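Malonyl CoA reductase (malonate semialdehyde-forming) (PDB 2EP5) probably catalyses the NADPH-dependent reduction of malonyl-CoA to 3-oxopropanoate (malonate semialdehyde), as a member of the aspartate-semialdehyde dehydrogenase family. Local coordinates at residues A154-P159 against I172-L177; D206-E211 against V233-V238; I124-L129 against K345-I350; V21-K26 against G332-T337; E259-T264 against G311-E316. All coordinates share one frame; numbering follows the deposited sequence.

Contact 1. Residues A154-P159 against I172-L177; sequences AIMSMP and IIITTL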
# COMPACT_ATOMS: atom_id res chain seq x y z
N ALA A 154 -22.93 14.33 -0.17
CA ALA A 154 -23.65 13.94 -1.37
C ALA A 154 -23.91 12.44 -1.37
O ALA A 154 -25.03 11.99 -1.60
CB ALA A 154 -22.86 14.33 -2.61
N ILE A 155 -22.86 11.67 -1.10
CA ILE A 155 -22.98 10.22 -1.08
C ILE A 155 -23.91 9.74 0.03
O ILE A 155 -24.81 8.93 -0.21
CB ILE A 155 -21.57 9.56 -0.94
CG1 ILE A 155 -20.72 9.93 -2.16
CG2 ILE A 155 -21.71 8.04 -0.82
CD1 ILE A 155 -19.26 9.52 -2.06
N MET A 156 -23.72 10.26 1.24
CA MET A 156 -24.55 9.88 2.38
C MET A 156 -26.04 10.21 2.22
O MET A 156 -26.90 9.47 2.70
CB MET A 156 -24.04 10.56 3.65
CG MET A 156 -22.62 10.21 4.04
SD MET A 156 -22.31 8.44 4.14
CE MET A 156 -20.73 8.35 3.25
N SER A 157 -26.34 11.32 1.55
CA SER A 157 -27.72 11.74 1.37
C SER A 157 -28.57 10.80 0.52
O SER A 157 -29.78 10.72 0.71
CB SER A 157 -27.78 13.15 0.78
OG SER A 157 -27.26 13.19 -0.54
N MET A 158 -27.93 10.07 -0.39
CA MET A 158 -28.66 9.16 -1.28
C MET A 158 -29.54 8.15 -0.54
O MET A 158 -30.74 8.07 -0.80
CB MET A 158 -27.69 8.42 -2.20
CG MET A 158 -26.86 9.34 -3.08
SD MET A 158 -27.88 10.32 -4.19
CE MET A 158 -28.06 9.19 -5.58
N PRO A 159 -28.96 7.36 0.38
CA PRO A 159 -29.80 6.39 1.08
C PRO A 159 -30.73 6.99 2.14
O PRO A 159 -31.79 6.44 2.43
CB PRO A 159 -28.78 5.43 1.68
CG PRO A 159 -27.64 6.33 1.99
CD PRO A 159 -27.55 7.22 0.77
N ILE A 172 -28.80 9.81 14.45
CA ILE A 172 -28.00 9.30 13.35
C ILE A 172 -26.52 9.27 13.65
O ILE A 172 -25.90 10.33 13.81
CB ILE A 172 -28.20 10.16 12.08
CG1 ILE A 172 -29.66 10.08 11.63
CG2 ILE A 172 -27.26 9.68 10.97
CD1 ILE A 172 -30.05 11.16 10.69
N ILE A 173 -25.96 8.07 13.74
CA ILE A 173 -24.53 7.90 13.98
C ILE A 173 -23.88 7.50 12.66
O ILE A 173 -24.29 6.53 12.02
CB ILE A 173 -24.24 6.78 15.00
CG1 ILE A 173 -24.90 7.10 16.35
CG2 ILE A 173 -22.73 6.61 15.16
CD1 ILE A 173 -24.32 8.33 17.06
N ILE A 174 -22.87 8.26 12.24
CA ILE A 174 -22.21 7.96 10.99
C ILE A 174 -20.68 7.93 11.06
O ILE A 174 -20.06 8.80 11.65
CB ILE A 174 -22.59 8.98 9.89
CG1 ILE A 174 -24.10 8.99 9.68
CG2 ILE A 174 -21.90 8.62 8.59
CD1 ILE A 174 -24.60 10.18 8.86
N THR A 175 -20.10 6.90 10.46
CA THR A 175 -18.66 6.79 10.39
C THR A 175 -18.36 6.76 8.90
O THR A 175 -18.90 5.94 8.16
CB THR A 175 -18.13 5.50 11.03
OG1 THR A 175 -18.44 5.50 12.43
CG2 THR A 175 -16.61 5.42 10.85
N THR A 176 -17.51 7.68 8.44
CA THR A 176 -17.16 7.72 7.03
C THR A 176 -15.69 7.36 6.82
O THR A 176 -14.83 7.83 7.56
CB THR A 176 -17.42 9.11 6.41
OG1 THR A 176 -16.56 10.09 7.01
CG2 THR A 176 -18.87 9.53 6.60
N LEU A 177 -15.42 6.51 5.84
CA LEU A 177 -14.06 6.12 5.51
C LEU A 177 -13.80 6.75 4.14
O LEU A 177 -14.35 6.31 3.13
CB LEU A 177 -13.92 4.60 5.46
CG LEU A 177 -14.04 3.88 6.82
CD1 LEU A 177 -15.50 3.77 7.19
CD2 LEU A 177 -13.44 2.48 6.74
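Met156 carries the whole helix side of this contact, reaching from helix 151-160 to Ile174 and Thr176 on strand 171-178. Its CB points toward the strand, and CG follows anti to the carbonyl carbon (chi1 -61°). The chain then bends at chi2, which brings SD up to Ile174, 4.5 Å from CG2 of that residue. A second bend, at chi3, swings CE on to Thr176, where it lies 4.0 Å from CG2. Both meetings are apolar, and the summed buried surface of 104 Å² shows how little else touches. Thr176 turns its methyl to the methionine, while its OG1 is hydrogen-bonded to Gln178. The nearest CA pair, Met156 and Thr176, is 9.0 Å apart, so the long methionine side chain bridges the gap between helix and strand. Met156 also touches Ile248 of strand 244-251 and comes within about 5 Å, side chain to side chain, of His244, the predicted proton acceptor. Helix 151-160, with the predicted nucleophile Cys151 at its start, therefore lies against two adjoining strands of the mixed sheet.

Contact 2. Residues D206-E211 against V233-V238; sequences DKIAKE and VTSIRV
Val233 opens the strand side by offering both methyls to helix 204-215. Its CG2 meets CD1 of Ile208 at 4.0 Å, and its CG1 lies 4.1 Å from CG2 of the same isoleucine, so two branches of each side chain are engaged where they cross obliquely. The same CG1 also reaches the CB of Ala209 at 4.2 Å. Thr234 points away from the helix, and its OG1 is hydrogen-bonded to Arg321 of the second subunit. Ser235, on the helix-facing side again, brings OG to 3.7 Å from CD1 of Ile208. That hydroxyl is hydrogen-bonded to Thr176 of the neighbouring strand 171-178, and Glu205, earlier on the same helix, bonds the backbone N of Ser235. Ile208 can touch both residues because its CG1 branch stands anti to the carbonyl carbon (chi1 -70°) and continues extended to CD1. Helix 204-215 thus packs on edge strand 230-237 of the mixed sheet in the dimerisation domain, the segment axes approaching to 8.8 Å with N-to-C directions 136° apart. Between 206-211 and 233-238 the chemistry is dispersion among methyl groups with one buried hydroxyl among them: its polarity is spent within the sheet, and it offers Ile208 a van der Waals surface.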
# COMPACT_ATOMS: atom_id res chain seq x y z
N ASP A 206 -18.54 18.42 10.50
CA ASP A 206 -19.52 19.48 10.63
C ASP A 206 -20.23 19.74 9.30
O ASP A 206 -21.45 19.94 9.28
CB ASP A 206 -18.84 20.75 11.13
CG ASP A 206 -19.83 21.80 11.58
OD1 ASP A 206 -20.69 21.47 12.44
OD2 ASP A 206 -19.76 22.95 11.08
N LYS A 207 -19.48 19.73 8.20
CA LYS A 207 -20.06 19.93 6.88
C LYS A 207 -21.05 18.83 6.52
O LYS A 207 -22.09 19.08 5.90
CB LYS A 207 -18.96 19.96 5.81
CG LYS A 207 -18.07 21.18 5.85
CD LYS A 207 -16.97 21.07 4.81
CE LYS A 207 -15.99 22.22 4.90
NZ LYS A 207 -14.80 21.99 4.03
N ILE A 208 -20.73 17.60 6.90
CA ILE A 208 -21.61 16.48 6.60
C ILE A 208 -22.94 16.63 7.31
O ILE A 208 -23.99 16.61 6.67
CB ILE A 208 -20.96 15.13 7.02
CG1 ILE A 208 -19.79 14.81 6.08
CG2 ILE A 208 -22.01 14.01 7.00
CD1 ILE A 208 -19.09 13.50 6.39
N ALA A 209 -22.90 16.77 8.63
CA ALA A 209 -24.11 16.91 9.43
C ALA A 209 -24.99 18.09 8.99
O ALA A 209 -26.18 17.92 8.77
CB ALA A 209 -23.75 17.04 10.91
N LYS A 210 -24.40 19.27 8.87
CA LYS A 210 -25.18 20.44 8.48
C LYS A 210 -25.74 20.35 7.06
O LYS A 210 -26.94 20.54 6.85
CB LYS A 210 -24.33 21.71 8.60
CG LYS A 210 -23.89 22.01 10.03
CD LYS A 210 -23.23 23.39 10.13
CE LYS A 210 -22.66 23.63 11.53
NZ LYS A 210 -23.68 23.35 12.59
N GLU A 211 -24.88 20.04 6.10
CA GLU A 211 -25.31 19.94 4.70
C GLU A 211 -26.38 18.89 4.50
O GLU A 211 -27.29 19.06 3.69
CB GLU A 211 -24.11 19.65 3.80
CG GLU A 211 -23.24 20.87 3.55
CD GLU A 211 -22.02 20.56 2.70
OE1 GLU A 211 -22.15 19.78 1.73
OE2 GLU A 211 -20.94 21.10 2.99
N VAL A 233 -21.10 12.46 13.37
CA VAL A 233 -20.26 11.75 12.42
C VAL A 233 -18.79 11.76 12.72
O VAL A 233 -18.26 12.71 13.29
CB VAL A 233 -20.53 12.27 10.96
CG1 VAL A 233 -21.50 13.46 11.00
CG2 VAL A 233 -19.24 12.64 10.26
N THR A 234 -18.14 10.66 12.36
CA THR A 234 -16.70 10.49 12.55
C THR A 234 -16.11 10.18 11.17
O THR A 234 -16.39 9.13 10.59
CB THR A 234 -16.44 9.32 13.51
OG1 THR A 234 -17.17 9.54 14.72
CG2 THR A 234 -14.95 9.20 13.84
N SER A 235 -15.32 11.11 10.65
CA SER A 235 -14.71 10.94 9.33
C SER A 235 -13.26 10.49 9.42
O SER A 235 -12.42 11.16 10.02
CB SER A 235 -14.81 12.24 8.53
OG SER A 235 -16.16 12.65 8.40
N ILE A 236 -12.98 9.36 8.78
CA ILE A 236 -11.66 8.77 8.81
C ILE A 236 -11.04 8.65 7.42
O ILE A 236 -11.72 8.35 6.45
CB ILE A 236 -11.74 7.37 9.45
CG1 ILE A 236 -12.24 7.51 10.89
CG2 ILE A 236 -10.40 6.68 9.40
CD1 ILE A 236 -12.56 6.21 11.56
N ARG A 237 -9.73 8.90 7.35
CA ARG A 237 -9.01 8.80 6.10
C ARG A 237 -8.35 7.43 6.03
O ARG A 237 -7.67 7.02 6.98
CB ARG A 237 -7.93 9.88 6.00
CG ARG A 237 -7.25 9.96 4.64
CD ARG A 237 -7.38 11.37 4.09
NE ARG A 237 -8.59 11.56 3.29
CZ ARG A 237 -9.15 12.74 3.06
NH1 ARG A 237 -8.62 13.85 3.57
NH2 ARG A 237 -10.24 12.82 2.31
N VAL A 238 -8.58 6.72 4.93
CA VAL A 238 -8.01 5.39 4.72
C VAL A 238 -7.14 5.41 3.45
O VAL A 238 -7.33 6.26 2.58
CB VAL A 238 -9.13 4.34 4.58
CG1 VAL A 238 -9.85 4.17 5.90
CG2 VAL A 238 -10.12 4.76 3.49

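Contact 3. Residues I124-L129 against K345-I350; sequences INWEHL and KELGYI
Trp126, the first residue of the 3-10 segment 126-129, meets Leu347 through the six-membered part of its indole: CE3 lies 3.7 Å from CD1 of the leucine. The methyl approaches the ring obliquely, and the two side chains cross at about a right angle. With CG placed between the backbone N and the carbonyl carbon (chi1 55°), the indole end comes nearer to helix 334-347 than the initial direction of its CB would suggest. CG of Glu127 lies over the centre of one indole face, 3.5 Å above the plane. Leu129, which follows a turn later, points toward the C-terminal segment and makes two different contacts. Its CD1 meets CD1 of Leu347 at 4.2 Å, again at nearly a right angle, whereas its CB sits over one face of the Tyr349 ring, 4.0 Å from CZ. The backbone O of Leu129 is 3.5 Å from CE2 of that ring. Replacing Tyr349 with an alanine would probably open a gap beside Leu129, leaving its CB and carbonyl without the ring that packs on them. Gly348, with phi 91° and two bonds back into the last helical turn, forms a Schellman motif just after the helix. The turn places Tyr349, beside Leu347 of the last helical turn, against a segment of the NAD-binding family region, 216 residues away in sequence.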
# COMPACT_ATOMS: atom_id res chain seq x y z
N ILE A 124 -32.03 13.97 -5.06
CA ILE A 124 -32.50 14.30 -3.72
C ILE A 124 -33.37 15.55 -3.55
O ILE A 124 -34.42 15.49 -2.91
CB ILE A 124 -31.30 14.38 -2.75
CG1 ILE A 124 -30.41 13.14 -2.93
CG2 ILE A 124 -31.78 14.45 -1.32
CD1 ILE A 124 -31.14 11.82 -2.76
N ASN A 125 -32.93 16.69 -4.09
CA ASN A 125 -33.69 17.92 -3.91
C ASN A 125 -33.69 18.89 -5.09
O ASN A 125 -33.42 20.07 -4.92
CB ASN A 125 -33.17 18.65 -2.66
CG ASN A 125 -31.72 19.06 -2.79
OD1 ASN A 125 -30.95 18.44 -3.52
ND2 ASN A 125 -31.34 20.11 -2.08
N TRP A 126 -34.00 18.39 -6.28
CA TRP A 126 -34.04 19.26 -7.45
C TRP A 126 -35.05 20.39 -7.27
O TRP A 126 -34.84 21.50 -7.77
CB TRP A 126 -34.37 18.45 -8.71
CG TRP A 126 -35.64 17.66 -8.63
CD1 TRP A 126 -35.78 16.38 -8.16
CD2 TRP A 126 -36.94 18.08 -9.05
NE1 TRP A 126 -37.09 15.98 -8.27
CE2 TRP A 126 -37.82 17.01 -8.82
CE3 TRP A 126 -37.44 19.27 -9.60
CZ2 TRP A 126 -39.18 17.08 -9.12
CZ3 TRP A 126 -38.80 19.34 -9.90
CH2 TRP A 126 -39.65 18.25 -9.66
N GLU A 127 -36.13 20.10 -6.55
CA GLU A 127 -37.19 21.08 -6.29
C GLU A 127 -36.65 22.33 -5.59
O GLU A 127 -37.23 23.42 -5.71
CB GLU A 127 -38.29 20.46 -5.42
CG GLU A 127 -38.94 19.22 -6.02
CD GLU A 127 -38.56 17.94 -5.27
OE1 GLU A 127 -37.35 17.68 -5.09
OE2 GLU A 127 -39.49 17.19 -4.88
N HIS A 128 -35.56 22.17 -4.85
CA HIS A 128 -35.00 23.31 -4.14
C HIS A 128 -34.53 24.42 -5.06
O HIS A 128 -34.31 25.54 -4.62
CB HIS A 128 -33.85 22.85 -3.23
CG HIS A 128 -34.31 22.03 -2.05
ND1 HIS A 128 -33.47 21.68 -1.02
CD2 HIS A 128 -35.52 21.52 -1.74
CE1 HIS A 128 -34.15 20.98 -0.12
NE2 HIS A 128 -35.40 20.88 -0.54
N LEU A 129 -34.38 24.11 -6.35
CA LEU A 129 -33.95 25.12 -7.33
C LEU A 129 -34.92 26.30 -7.41
O LEU A 129 -34.58 27.37 -7.92
CB LEU A 129 -33.80 24.48 -8.72
CG LEU A 129 -32.54 23.64 -8.93
CD1 LEU A 129 -32.62 22.87 -10.25
CD2 LEU A 129 -31.33 24.55 -8.90
N LYS A 345 -31.50 23.02 -17.12
CA LYS A 345 -31.93 23.22 -18.50
C LYS A 345 -33.32 22.58 -18.65
O LYS A 345 -34.23 23.17 -19.21
CB LYS A 345 -30.94 22.57 -19.47
CG LYS A 345 -31.35 22.63 -20.94
CD LYS A 345 -31.46 24.06 -21.44
CE LYS A 345 -31.93 24.11 -22.90
NZ LYS A 345 -32.00 25.51 -23.43
N GLU A 346 -33.45 21.37 -18.11
CA GLU A 346 -34.71 20.63 -18.16
C GLU A 346 -35.87 21.40 -17.51
O GLU A 346 -37.01 21.31 -17.96
CB GLU A 346 -34.54 19.28 -17.46
CG GLU A 346 -35.80 18.43 -17.33
CD GLU A 346 -36.40 18.08 -18.68
OE1 GLU A 346 -35.62 17.95 -19.65
OE2 GLU A 346 -37.63 17.92 -18.76
N LEU A 347 -35.58 22.15 -16.46
CA LEU A 347 -36.62 22.90 -15.76
C LEU A 347 -36.81 24.34 -16.25
O LEU A 347 -37.71 25.05 -15.78
CB LEU A 347 -36.33 22.90 -14.25
CG LEU A 347 -36.33 21.50 -13.63
CD1 LEU A 347 -36.11 21.59 -12.12
CD2 LEU A 347 -37.65 20.82 -13.93
N GLY A 348 -35.99 24.77 -17.19
CA GLY A 348 -36.14 26.12 -17.72
C GLY A 348 -35.36 27.23 -17.05
O GLY A 348 -35.50 28.39 -17.43
N TYR A 349 -34.56 26.91 -16.03
CA TYR A 349 -33.76 27.95 -15.40
C TYR A 349 -32.59 28.18 -16.35
O TYR A 349 -31.95 29.23 -16.32
CB TYR A 349 -33.22 27.50 -14.05
CG TYR A 349 -34.28 27.11 -13.06
CD1 TYR A 349 -34.83 25.83 -13.05
CD2 TYR A 349 -34.73 28.02 -12.11
CE1 TYR A 349 -35.80 25.46 -12.12
CE2 TYR A 349 -35.71 27.67 -11.18
CZ TYR A 349 -36.24 26.39 -11.19
OH TYR A 349 -37.19 26.05 -10.26
N ILE A 350 -32.34 27.18 -17.19
CA ILE A 350 -31.28 27.17 -18.19
C ILE A 350 -29.87 27.38 -17.63
O ILE A 350 -29.43 28.54 -17.49
CB ILE A 350 -31.57 28.21 -19.30
CG1 ILE A 350 -32.99 27.99 -19.82
CG2 ILE A 350 -30.60 28.05 -20.45
CD1 ILE A 350 -33.29 26.56 -20.21
OXT ILE A 350 -29.21 26.36 -17.33

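Contact 4. Residues V21-K26 against G332-T337; sequences VKMLAK and GAAGIT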
# COMPACT_ATOMS: atom_id res chain seq x y z
N VAL A 21 -13.68 17.87 -17.12
CA VAL A 21 -13.20 18.10 -18.47
C VAL A 21 -13.43 16.84 -19.29
O VAL A 21 -13.88 16.91 -20.43
CB VAL A 21 -11.69 18.45 -18.48
CG1 VAL A 21 -11.13 18.32 -19.89
CG2 VAL A 21 -11.49 19.88 -17.99
N LYS A 22 -13.13 15.68 -18.70
CA LYS A 22 -13.31 14.41 -19.41
C LYS A 22 -14.77 14.11 -19.70
O LYS A 22 -15.10 13.64 -20.79
CB LYS A 22 -12.69 13.25 -18.62
CG LYS A 22 -12.60 11.96 -19.42
CD LYS A 22 -11.95 10.82 -18.64
CE LYS A 22 -12.84 10.31 -17.52
NZ LYS A 22 -12.20 9.21 -16.74
N MET A 23 -15.64 14.38 -18.74
CA MET A 23 -17.07 14.12 -18.90
C MET A 23 -17.75 15.09 -19.86
O MET A 23 -18.73 14.74 -20.51
CB MET A 23 -17.76 14.16 -17.53
CG MET A 23 -17.35 13.03 -16.59
SD MET A 23 -18.10 13.15 -14.94
CE MET A 23 -19.80 12.75 -15.30
N LEU A 24 -17.22 16.31 -19.95
CA LEU A 24 -17.77 17.34 -20.83
C LEU A 24 -17.23 17.23 -22.26
O LEU A 24 -17.89 17.65 -23.21
CB LEU A 24 -17.44 18.73 -20.28
CG LEU A 24 -18.18 19.21 -19.03
CD1 LEU A 24 -17.56 20.50 -18.54
CD2 LEU A 24 -19.66 19.40 -19.33
N ALA A 25 -16.03 16.69 -22.41
CA ALA A 25 -15.43 16.56 -23.73
C ALA A 25 -16.33 15.77 -24.67
O ALA A 25 -16.24 15.91 -25.90
CB ALA A 25 -14.07 15.88 -23.61
N LYS A 26 -17.20 14.96 -24.10
CA LYS A 26 -18.10 14.13 -24.90
C LYS A 26 -19.58 14.34 -24.56
O LYS A 26 -20.41 13.46 -24.78
CB LYS A 26 -17.74 12.66 -24.68
CG LYS A 26 -18.07 12.14 -23.28
CD LYS A 26 -17.42 10.78 -22.98
CE LYS A 26 -16.01 10.95 -22.40
NZ LYS A 26 -15.06 11.69 -23.28
N GLY A 332 -19.79 12.58 -6.00
CA GLY A 332 -19.45 13.57 -5.01
C GLY A 332 -18.98 14.93 -5.48
O GLY A 332 -18.77 15.81 -4.65
N ALA A 333 -18.81 15.11 -6.79
CA ALA A 333 -18.36 16.40 -7.32
C ALA A 333 -18.66 16.63 -8.80
O ALA A 333 -19.70 17.21 -9.13
CB ALA A 333 -16.86 16.56 -7.07
N ALA A 334 -17.77 16.17 -9.69
CA ALA A 334 -17.92 16.35 -11.14
C ALA A 334 -19.29 16.01 -11.72
O ALA A 334 -19.94 16.85 -12.33
CB ALA A 334 -16.85 15.55 -11.87
N GLY A 335 -19.71 14.77 -11.52
CA GLY A 335 -20.99 14.33 -12.05
C GLY A 335 -22.22 15.04 -11.53
O GLY A 335 -23.16 15.26 -12.29
N ILE A 336 -22.25 15.41 -10.25
CA ILE A 336 -23.45 16.09 -9.74
C ILE A 336 -23.55 17.54 -10.20
O ILE A 336 -24.64 18.06 -10.33
CB ILE A 336 -23.56 16.05 -8.20
CG1 ILE A 336 -22.26 16.47 -7.55
CG2 ILE A 336 -23.98 14.67 -7.76
CD1 ILE A 336 -22.39 16.71 -6.08
N THR A 337 -22.41 18.18 -10.44
CA THR A 337 -22.42 19.55 -10.91
C THR A 337 -22.98 19.57 -12.33
O THR A 337 -23.84 20.38 -12.67
CB THR A 337 -21.00 20.15 -10.94
OG1 THR A 337 -20.49 20.20 -9.60
CG2 THR A 337 -21.01 21.55 -11.53
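Met23 CG stands anti to its carbonyl carbon (chi1 -67°), chi2 is extended at 176°, and the chain then bends at chi3 (71°). This sequence carries the thioether of Met23 out from helix 15-24 to the first turn of helix 334-347, where it meets Ala334 and Gly335. SD rests 4.1 Å from CB of Ala334, an apolar contact, and the bend at chi3 brings CE over the glycine. With no side chain at Gly335, CE rests on its CA, at 3.8 Å. These two distances, SD to a single methyl and CE to a backbone carbon, show the methionine end settled directly on the surface of the other helix: the CA atoms of Met23 and Gly335 are 7.9 Å apart, and only 88 Å² is buried in total. Met23 is also touched by Ile338 one turn further along, and Ala334 by Lys19 and Met20. Ala333 occupies the N-cap position, and its O accepts the helical bond from Thr337 N at 3.2 Å. The geometry is that of helix-to-helix packing through an Ala-Gly surface at a helix N-terminus. In the fold, it seats the C-terminal helix against the first helix of the Rossmann-type NAD-binding domain, joining sequence regions more than 300 residues apart.

Contact 5. Residues E259-T264 against G311-E316; sequences EEIKKT and GRIRHE
Ile313 on strand 308-316 is gripped from helix 258-266 by Lys262 and Ile261, and these three side chains form the close-packed part of the contact. CD1 of Ile313 lies 3.9 Å from CG of Lys262, and its CG2 is 4.1 Å from that same methylene. The lysine, extended beyond CG, and the isoleucine run alongside one another, pointing opposite ways. Ile261, the buried member, brings CG2 to 4.2 Å from CG2 of Ile313. On the solvent side methyl contacts give way to charge: NZ of Lys262 donates to OE2 of Glu259 at 3.3 Å, on the syn side of the carboxylate and 25° out of its plane. An alanine in place of Lys262 would probably uncover one flank of Ile313 and leave Glu259 without its salt-bridge mate. Arg314 and Arg312 point away from the helix, on the strand's other side. There NE of Arg314 reaches OE2 of Glu316 at 2.7 Å in a nearly straight bond (172°), the acceptor lying in the guanidinium plane; OE1 of Glu316 is hydrogen-bonded to Thr232 of the second subunit, and Arg312 forms a salt bridge with Glu205 of that subunit. Ile313 also touches Ile258 and Leu265 of the helix and Leu322 of the adjacent strand 319-326, while Ile261 reaches Leu320. Helix 258-266 therefore packs across strands 308-316 and 319-326, two antiparallel neighbours of the mixed sheet.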
# COMPACT_ATOMS: atom_id res chain seq x y z
N GLU A 259 -37.18 -5.54 4.47
CA GLU A 259 -37.35 -5.84 3.06
C GLU A 259 -37.95 -4.67 2.27
O GLU A 259 -37.58 -4.44 1.12
CB GLU A 259 -38.22 -7.09 2.87
CG GLU A 259 -37.60 -8.38 3.40
CD GLU A 259 -36.24 -8.70 2.77
OE1 GLU A 259 -36.17 -8.85 1.53
OE2 GLU A 259 -35.24 -8.80 3.52
N GLU A 260 -38.87 -3.94 2.88
CA GLU A 260 -39.47 -2.80 2.19
C GLU A 260 -38.39 -1.74 1.95
O GLU A 260 -38.38 -1.07 0.92
CB GLU A 260 -40.62 -2.20 3.01
CG GLU A 260 -41.35 -1.07 2.28
CD GLU A 260 -42.20 -1.56 1.11
OE1 GLU A 260 -41.72 -2.41 0.33
OE2 GLU A 260 -43.35 -1.09 0.97
N ILE A 261 -37.49 -1.60 2.93
CA ILE A 261 -36.40 -0.64 2.83
C ILE A 261 -35.48 -1.00 1.65
O ILE A 261 -35.14 -0.13 0.84
CB ILE A 261 -35.58 -0.61 4.15
CG1 ILE A 261 -36.35 0.20 5.20
CG2 ILE A 261 -34.19 0.00 3.91
CD1 ILE A 261 -35.65 0.29 6.54
N LYS A 262 -35.10 -2.26 1.54
CA LYS A 262 -34.25 -2.69 0.44
C LYS A 262 -34.96 -2.39 -0.87
O LYS A 262 -34.35 -1.92 -1.84
CB LYS A 262 -33.96 -4.19 0.54
CG LYS A 262 -33.08 -4.59 1.71
CD LYS A 262 -32.91 -6.10 1.77
CE LYS A 262 -32.08 -6.53 2.96
NZ LYS A 262 -32.09 -8.02 3.14
N LYS A 263 -36.26 -2.66 -0.90
CA LYS A 263 -37.06 -2.42 -2.09
C LYS A 263 -37.11 -0.93 -2.43
O LYS A 263 -36.93 -0.54 -3.58
CB LYS A 263 -38.48 -2.95 -1.88
CG LYS A 263 -39.41 -2.75 -3.07
CD LYS A 263 -40.87 -3.10 -2.74
CE LYS A 263 -41.04 -4.56 -2.36
NZ LYS A 263 -42.45 -4.87 -1.95
N THR A 264 -37.34 -0.09 -1.42
CA THR A 264 -37.43 1.35 -1.62
C THR A 264 -36.14 1.94 -2.19
O THR A 264 -36.18 2.79 -3.08
CB THR A 264 -37.78 2.08 -0.28
OG1 THR A 264 -39.03 1.59 0.22
CG2 THR A 264 -37.89 3.58 -0.50
N GLY A 311 -25.10 -1.81 1.08
CA GLY A 311 -25.05 -3.20 1.48
C GLY A 311 -25.17 -3.35 2.99
O GLY A 311 -25.28 -2.36 3.72
N ARG A 312 -25.17 -4.59 3.45
CA ARG A 312 -25.26 -4.90 4.87
C ARG A 312 -26.44 -4.20 5.55
O ARG A 312 -26.35 -3.78 6.69
CB ARG A 312 -23.95 -4.50 5.56
CG ARG A 312 -22.71 -4.83 4.74
CD ARG A 312 -22.06 -6.13 5.17
NE ARG A 312 -21.28 -5.95 6.39
CZ ARG A 312 -21.61 -6.46 7.57
NH1 ARG A 312 -22.70 -7.19 7.72
NH2 ARG A 312 -20.84 -6.20 8.62
N ILE A 313 -27.55 -4.07 4.82
CA ILE A 313 -28.74 -3.43 5.36
C ILE A 313 -29.28 -4.35 6.45
O ILE A 313 -29.68 -5.48 6.18
CB ILE A 313 -29.80 -3.22 4.25
CG1 ILE A 313 -29.27 -2.22 3.22
CG2 ILE A 313 -31.11 -2.73 4.85
CD1 ILE A 313 -30.18 -2.03 2.02
N ARG A 314 -29.28 -3.87 7.69
CA ARG A 314 -29.71 -4.70 8.80
C ARG A 314 -30.46 -3.96 9.91
O ARG A 314 -30.18 -2.80 10.22
CB ARG A 314 -28.47 -5.40 9.38
CG ARG A 314 -28.73 -6.36 10.54
CD ARG A 314 -27.39 -6.84 11.09
NE ARG A 314 -27.51 -7.74 12.23
CZ ARG A 314 -27.91 -9.01 12.17
NH1 ARG A 314 -28.23 -9.55 11.00
NH2 ARG A 314 -27.99 -9.73 13.27
N HIS A 315 -31.42 -4.66 10.51
CA HIS A 315 -32.23 -4.11 11.59
C HIS A 315 -32.03 -4.88 12.89
O HIS A 315 -32.43 -6.04 13.00
CB HIS A 315 -33.71 -4.11 11.20
CG HIS A 315 -34.63 -3.72 12.31
ND1 HIS A 315 -34.34 -2.72 13.22
CD2 HIS A 315 -35.87 -4.17 12.65
CE1 HIS A 315 -35.34 -2.58 14.06
NE2 HIS A 315 -36.29 -3.44 13.74
N GLU A 316 -31.39 -4.24 13.86
CA GLU A 316 -31.18 -4.86 15.16
C GLU A 316 -32.00 -4.05 16.15
O GLU A 316 -32.81 -3.21 15.75
CB GLU A 316 -29.70 -4.83 15.55
CG GLU A 316 -28.78 -5.50 14.54
CD GLU A 316 -27.44 -5.89 15.14
OE1 GLU A 316 -26.90 -5.12 15.95
OE2 GLU A 316 -26.92 -6.97 14.78

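How the contacts relate
Contacts 1, 2 and 4 are buried; contacts 3 and 5 are only partly so. Contacts 1, 2 and 5 each lay a helix on the mixed sheet, and all three also reach the second subunit. The first two sit on neighbouring strands, their centres about 8 Å apart, joined by probable backbone hydrogen bonds such as Thr176 O to Ile236 N. Contacts 3 and 4 share helix 334-347, use its opposite ends and touch no other chain, tying distant parts of the sequence together. Chemistry follows place: methyls and thioethers fill the buried contacts, contact 3 adds aromatic rings, and contact 5 is fringed by salt bridges.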